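Local structure of sucrose 6(F)-phosphate phosphorylase (Thermoanaerobacterium thermosaccharolyticum DSM 571, 6S9V) at residues K43-S46 with D47-G51; P313-P316 with D317-L321; L422-I425 with E426-Q430. The protein is a phosphorylase of the alpha-amylase family, built on a parallel eight-stranded TIM barrel with an antiparallel sheet following it in the chain. One frame throughout, in Å; residues are numbered along the deposited sequence.

Interaction 1: K43-S46 with D47-G51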
# COMPACT_ATOMS: atom_id res chain seq x y z
N LYS A 43 -8.49 2.62 -23.25
CA LYS A 43 -8.16 3.70 -24.17
C LYS A 43 -6.66 3.99 -24.18
O LYS A 43 -6.07 4.18 -25.24
CB LYS A 43 -8.95 4.95 -23.80
CG LYS A 43 -8.83 6.09 -24.78
CD LYS A 43 -9.82 7.20 -24.42
CE LYS A 43 -9.63 8.44 -25.30
NZ LYS A 43 -9.73 8.15 -26.76
N TYR A 44 -6.03 4.01 -22.99
CA TYR A 44 -4.67 4.52 -22.87
C TYR A 44 -3.63 3.53 -22.34
O TYR A 44 -2.44 3.76 -22.57
CB TYR A 44 -4.63 5.73 -21.91
CG TYR A 44 -5.57 6.86 -22.21
CD1 TYR A 44 -5.38 7.68 -23.31
CD2 TYR A 44 -6.62 7.14 -21.35
CE1 TYR A 44 -6.24 8.73 -23.56
CE2 TYR A 44 -7.48 8.19 -21.60
CZ TYR A 44 -7.29 8.98 -22.70
OH TYR A 44 -8.16 10.03 -22.93
N PHE A 45 -4.03 2.46 -21.64
CA PHE A 45 -3.07 1.78 -20.78
C PHE A 45 -3.06 0.27 -20.92
O PHE A 45 -2.56 -0.42 -20.02
CB PHE A 45 -3.35 2.13 -19.31
CG PHE A 45 -3.43 3.60 -19.02
CD1 PHE A 45 -2.42 4.45 -19.41
CD2 PHE A 45 -4.51 4.13 -18.32
CE1 PHE A 45 -2.49 5.81 -19.14
CE2 PHE A 45 -4.58 5.48 -18.04
CZ PHE A 45 -3.57 6.33 -18.44
N SER A 46 -3.55 -0.27 -22.03
CA SER A 46 -3.72 -1.72 -22.13
C SER A 46 -2.39 -2.46 -21.93
O SER A 46 -2.36 -3.51 -21.28
CB SER A 46 -4.36 -2.09 -23.46
OG SER A 46 -5.75 -1.84 -23.39
N ASP A 47 -1.30 -1.96 -22.51
CA ASP A 47 0.00 -2.60 -22.32
C ASP A 47 0.89 -1.78 -21.38
O ASP A 47 2.09 -2.04 -21.27
CB ASP A 47 0.70 -2.83 -23.66
CG ASP A 47 1.00 -1.55 -24.41
OD1 ASP A 47 0.36 -0.52 -24.13
OD2 ASP A 47 1.91 -1.57 -25.26
N VAL A 48 0.30 -0.83 -20.67
CA VAL A 48 1.02 -0.04 -19.70
C VAL A 48 1.01 -0.74 -18.35
O VAL A 48 1.97 -0.63 -17.58
CB VAL A 48 0.41 1.37 -19.62
CG1 VAL A 48 1.01 2.17 -18.46
CG2 VAL A 48 0.60 2.11 -20.95
N PHE A 49 -0.05 -1.49 -18.05
CA PHE A 49 -0.16 -2.17 -16.76
C PHE A 49 -0.42 -3.65 -16.96
O PHE A 49 -1.19 -4.05 -17.84
CB PHE A 49 -1.26 -1.56 -15.91
CG PHE A 49 -1.05 -0.11 -15.62
CD1 PHE A 49 0.04 0.30 -14.87
CD2 PHE A 49 -1.92 0.84 -16.11
CE1 PHE A 49 0.26 1.64 -14.62
CE2 PHE A 49 -1.71 2.17 -15.85
CZ PHE A 49 -0.63 2.57 -15.11
N GLY A 50 0.25 -4.46 -16.15
CA GLY A 50 -0.01 -5.89 -16.10
C GLY A 50 -0.97 -6.26 -14.99
O GLY A 50 -1.48 -7.38 -14.94
N GLY A 51 -1.20 -5.32 -14.07
CA GLY A 51 -2.10 -5.55 -12.95
C GLY A 51 -2.62 -4.24 -12.41
O GLY A 51 -2.07 -3.17 -12.69
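Phe-45 and Phe-49 lie side by side and point the same way where helix 34-44 gives way to the loop before barrel strand 51-54. Phe-45 is the first residue to leave helical geometry.

The aromatic contact is an offset edge-to-face pair. Phe-49 turns its edge toward one face of the Phe-45 ring, with the planes at 62° and the centroids 5.7 Å apart. CB of Tyr-44 lies over the opposite face. Phe-49 CD2 also packs on Phe-45 CB at 3.7 Å.

Val-48 adds the aliphatic part. Its CB is 3.8 Å from Phe-45 CB. CG2 sits anti to its own carbonyl carbon, which brings it to the edge of the Phe-45 ring. CG1 instead lies over the centre of the Phe-49 ring.

The backbone bonds share one acceptor. Phe-45 O accepts two backbone N-H groups: Val-48 N at 3.0 Å and, more weakly, Phe-49 N at 3.4 Å.

The loop meets helix 432-446 in two ways. Phe-45 and Val-48 both rest their apolar side chains on Leu-438. The carboxylate of Asp-47, at the exposed side of the loop, makes a salt bridge with Arg-442. Apolar packing and charge pairing therefore hold the loop to one and the same helix.

Interaction 2: P313-P316 with D317-L321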
# COMPACT_ATOMS: atom_id res chain seq x y z
N PRO A 313 6.38 6.99 3.79
CA PRO A 313 6.74 6.57 5.16
C PRO A 313 8.02 7.20 5.67
O PRO A 313 9.01 7.34 4.94
CB PRO A 313 6.89 5.05 5.04
CG PRO A 313 6.06 4.67 3.86
CD PRO A 313 6.22 5.83 2.89
N VAL A 314 8.02 7.54 6.96
CA VAL A 314 9.21 8.01 7.65
C VAL A 314 9.45 7.13 8.87
O VAL A 314 10.31 6.24 8.85
CB VAL A 314 9.09 9.50 8.02
CG1 VAL A 314 10.34 9.98 8.73
CG2 VAL A 314 8.83 10.33 6.78
N LYS A 315 8.69 7.37 9.96
CA LYS A 315 8.79 6.51 11.14
C LYS A 315 7.56 5.61 11.25
O LYS A 315 6.43 6.08 11.07
CB LYS A 315 8.89 7.32 12.44
CG LYS A 315 10.11 8.17 12.59
CD LYS A 315 10.05 8.95 13.91
CE LYS A 315 10.08 8.04 15.13
NZ LYS A 315 11.34 7.24 15.19
N PRO A 316 7.73 4.33 11.62
CA PRO A 316 8.95 3.62 12.02
C PRO A 316 9.74 3.01 10.87
O PRO A 316 10.79 2.41 11.12
CB PRO A 316 8.40 2.51 12.93
CG PRO A 316 7.09 2.16 12.27
CD PRO A 316 6.52 3.48 11.78
N ASP A 317 9.26 3.18 9.63
CA ASP A 317 9.77 2.41 8.50
C ASP A 317 11.27 2.63 8.29
O ASP A 317 11.99 1.72 7.85
CB ASP A 317 9.00 2.77 7.24
CG ASP A 317 7.50 2.59 7.40
OD1 ASP A 317 6.91 3.29 8.25
OD2 ASP A 317 6.92 1.74 6.69
N LEU A 318 11.74 3.85 8.53
CA LEU A 318 13.14 4.21 8.34
C LEU A 318 13.92 4.26 9.66
O LEU A 318 15.07 4.70 9.66
CB LEU A 318 13.24 5.57 7.63
CG LEU A 318 12.94 5.64 6.13
CD1 LEU A 318 14.08 5.02 5.34
CD2 LEU A 318 11.64 5.00 5.73
N ASP A 319 13.32 3.80 10.76
CA ASP A 319 14.02 3.79 12.05
C ASP A 319 15.33 3.02 11.94
O ASP A 319 15.36 1.90 11.43
CB ASP A 319 13.16 3.16 13.14
CG ASP A 319 12.04 4.07 13.63
OD1 ASP A 319 11.93 5.22 13.16
OD2 ASP A 319 11.27 3.61 14.50
N GLY A 320 16.41 3.63 12.45
CA GLY A 320 17.71 3.00 12.41
C GLY A 320 18.42 3.08 11.08
O GLY A 320 19.56 2.61 10.97
N LEU A 321 17.78 3.65 10.05
CA LEU A 321 18.37 3.80 8.74
C LEU A 321 18.71 5.24 8.39
O LEU A 321 19.55 5.47 7.52
CB LEU A 321 17.42 3.27 7.65
CG LEU A 321 16.93 1.84 7.88
CD1 LEU A 321 15.99 1.44 6.75
CD2 LEU A 321 18.08 0.88 8.02
O HOH W 1 9.39 4.56 15.67
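The carboxylate of Asp-317 lies between two prolines. Pro-313 CB sits over one face, 3.5 Å from Asp-317 CG. Pro-316 CD comes from the other side of the plane and approaches Asp-317 OD1 at 3.6 Å. The carboxylate of Asp-319 also has different neighbours on its two sides. Its one face lies against the backbone of Pro-316, with Pro-316 CA 3.5 Å from Asp-319 CG. Lys-315 NZ comes from the opposite side and forms a salt bridge to Asp-319 OD1 at 2.9 Å, meeting it 38° out of the carboxylate plane.

The lysine chain crosses Asp-319 at about a right angle. Bends at chi3 (65°) and chi4 (61°) fold its end back to the carboxylate. A water lies between NZ and the other oxygen, Asp-319 OD2. Its bond from NZ is weak, and its contact with OD2 is so short that it is doubtful.

The backbone forms a type I beta turn from Pro-316 to Asp-319, entered through a cis peptide before Pro-316. Asp-319 N closes it on Pro-316 O at 2.9 Å. A wider loop is closed by Leu-318 N on Val-314 O at 2.8 Å. Leu-318 CD2 then packs against Pro-313 O at 3.6 Å.

This loop follows strand 312-313 and leads to helix 324-336. It belongs to the long connection between barrel strands 302-304 and 388-392, at the C-terminal end of the barrel strands. Asp-317 OD2 is hydrogen-bonded to ND1 of His-254, from the loop after strand 248-251. Lys-315 O accepts a hydrogen bond from ND1 of His-358 on strand 357-361, beside which Val-314 and Lys-315 also pair through the backbone.

Interaction 3: L422-I425 with E426-Q430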
# COMPACT_ATOMS: atom_id res chain seq x y z
N LEU A 422 -13.11 12.15 -16.66
CA LEU A 422 -12.61 11.68 -17.95
C LEU A 422 -11.93 12.79 -18.74
O LEU A 422 -10.86 12.58 -19.33
CB LEU A 422 -13.74 11.08 -18.78
CG LEU A 422 -14.32 9.74 -18.34
CD1 LEU A 422 -15.45 9.35 -19.29
CD2 LEU A 422 -13.23 8.68 -18.32
N LYS A 423 -12.52 13.98 -18.76
CA LYS A 423 -11.93 15.08 -19.52
C LYS A 423 -10.58 15.48 -18.94
O LYS A 423 -9.65 15.80 -19.69
CB LYS A 423 -12.88 16.27 -19.57
CG LYS A 423 -14.25 15.91 -20.13
CD LYS A 423 -14.23 15.65 -21.63
CE LYS A 423 -14.00 16.89 -22.47
NZ LYS A 423 -13.83 16.49 -23.90
N GLU A 424 -10.45 15.45 -17.61
CA GLU A 424 -9.18 15.79 -16.99
C GLU A 424 -8.12 14.73 -17.29
O GLU A 424 -6.94 15.05 -17.47
CB GLU A 424 -9.35 15.95 -15.48
CG GLU A 424 -8.08 16.41 -14.77
CD GLU A 424 -8.28 16.72 -13.29
OE1 GLU A 424 -9.38 16.44 -12.74
OE2 GLU A 424 -7.34 17.25 -12.67
N ILE A 425 -8.52 13.46 -17.33
CA ILE A 425 -7.59 12.41 -17.73
C ILE A 425 -7.14 12.63 -19.17
O ILE A 425 -5.95 12.56 -19.49
CB ILE A 425 -8.24 11.02 -17.57
CG1 ILE A 425 -8.53 10.74 -16.09
CG2 ILE A 425 -7.32 9.95 -18.14
CD1 ILE A 425 -9.41 9.52 -15.88
N GLU A 426 -8.10 12.92 -20.06
CA GLU A 426 -7.77 13.18 -21.46
C GLU A 426 -6.73 14.29 -21.57
O GLU A 426 -5.78 14.17 -22.35
CB GLU A 426 -9.05 13.56 -22.21
CG GLU A 426 -8.87 13.92 -23.68
CD GLU A 426 -10.12 14.55 -24.28
OE1 GLU A 426 -11.18 14.54 -23.61
OE2 GLU A 426 -10.05 15.07 -25.42
N GLU A 427 -6.87 15.35 -20.77
CA GLU A 427 -5.90 16.44 -20.79
C GLU A 427 -4.56 16.01 -20.20
O GLU A 427 -3.50 16.29 -20.77
CB GLU A 427 -6.44 17.65 -20.03
CG GLU A 427 -7.50 18.43 -20.75
CD GLU A 427 -6.93 19.34 -21.82
OE1 GLU A 427 -6.23 20.33 -21.49
OE2 GLU A 427 -7.17 19.04 -23.01
N SER A 428 -4.60 15.32 -19.05
CA SER A 428 -3.37 15.04 -18.32
C SER A 428 -2.45 14.11 -19.10
O SER A 428 -1.22 14.28 -19.07
CB SER A 428 -3.70 14.41 -16.96
OG SER A 428 -4.27 15.36 -16.08
N VAL A 429 -3.01 13.11 -19.81
CA VAL A 429 -2.16 12.13 -20.48
C VAL A 429 -1.38 12.76 -21.62
O VAL A 429 -0.40 12.17 -22.10
CB VAL A 429 -2.97 10.93 -21.00
CG1 VAL A 429 -3.62 10.20 -19.86
CG2 VAL A 429 -4.00 11.37 -22.03
N GLN A 430 -1.78 13.95 -22.07
CA GLN A 430 -1.06 14.64 -23.13
C GLN A 430 0.12 15.44 -22.62
O GLN A 430 0.95 15.88 -23.44
CB GLN A 430 -2.03 15.55 -23.89
CG GLN A 430 -3.18 14.77 -24.52
CD GLN A 430 -4.09 15.63 -25.38
OE1 GLN A 430 -3.69 16.13 -26.43
NE2 GLN A 430 -5.33 15.79 -24.94
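Leu-422 to Gln-430 run along the short helix 422-428 and on past Ser-428. Regular i to i+4 bonds run through it. Glu-426 N reaches Leu-422 O at 2.9 Å, and Ser-428 N reaches Glu-424 O at 2.8 Å. Val-429 N continues the pattern to Ile-425 O at 3.0 Å.

Lys-423 and Glu-426 lie side by side, pointing the same way, with Lys-423 the more exposed. Lys-423 NZ and Glu-426 OE1 form a salt bridge of 3.3 Å, weak as a hydrogen bond. Lys-423 is bent at chi2 (-72°) and chi3 (-70°), which curls its end toward the glutamate. Glu-426 is extended beyond CG, which puts OE1 alongside the lysine end.

Further along, Gln-430 folds back on the helix. Its NE2 donates to Glu-426 O at 3.1 Å, nearly straight at 165°. The acceptor is in the plane of the amide, while the donor is above the carbonyl plane. This bond helps to set the rotation of the amide.

Glu-424 points its OE1 to NE2 of His-418. On the apolar flank Ile-425 CG2 and Val-429 CG1 meet obliquely at 4.1 Å.

That flank is the buried one. Ile-425 packs on Val-40 of helix 34-44, and Val-429 on Tyr-44 at the end of the same helix. Glu-426 also touches Tyr-44. Val-429 reaches Leu-397 as well, in the loop after helix 393-396. Val-429 O receives NE2 of Gln-435, which ties this end to the next helix, 432-446.

Along the chain the three contacts come in series: 43-51, then 313-321, then 422-430. Interactions 1 and 3 are neighbours in space, with centres 16 Å apart. They touch through Tyr-44, whose OH is 3.5 Å from Glu-426 CA, and through Phe-45, whose CZ is 4.1 Å from Val-429 CG1. Together they join helix 34-44, after the first barrel strand, to the last helices before the C-terminal sheet, 422-428 and 432-446. Interaction 2 stands apart, its centre 33 Å from that of interaction 1 and 36 Å from that of interaction 3. It lies across the chain's centre from interaction 1, among the loops at the C-terminal end of the barrel strands.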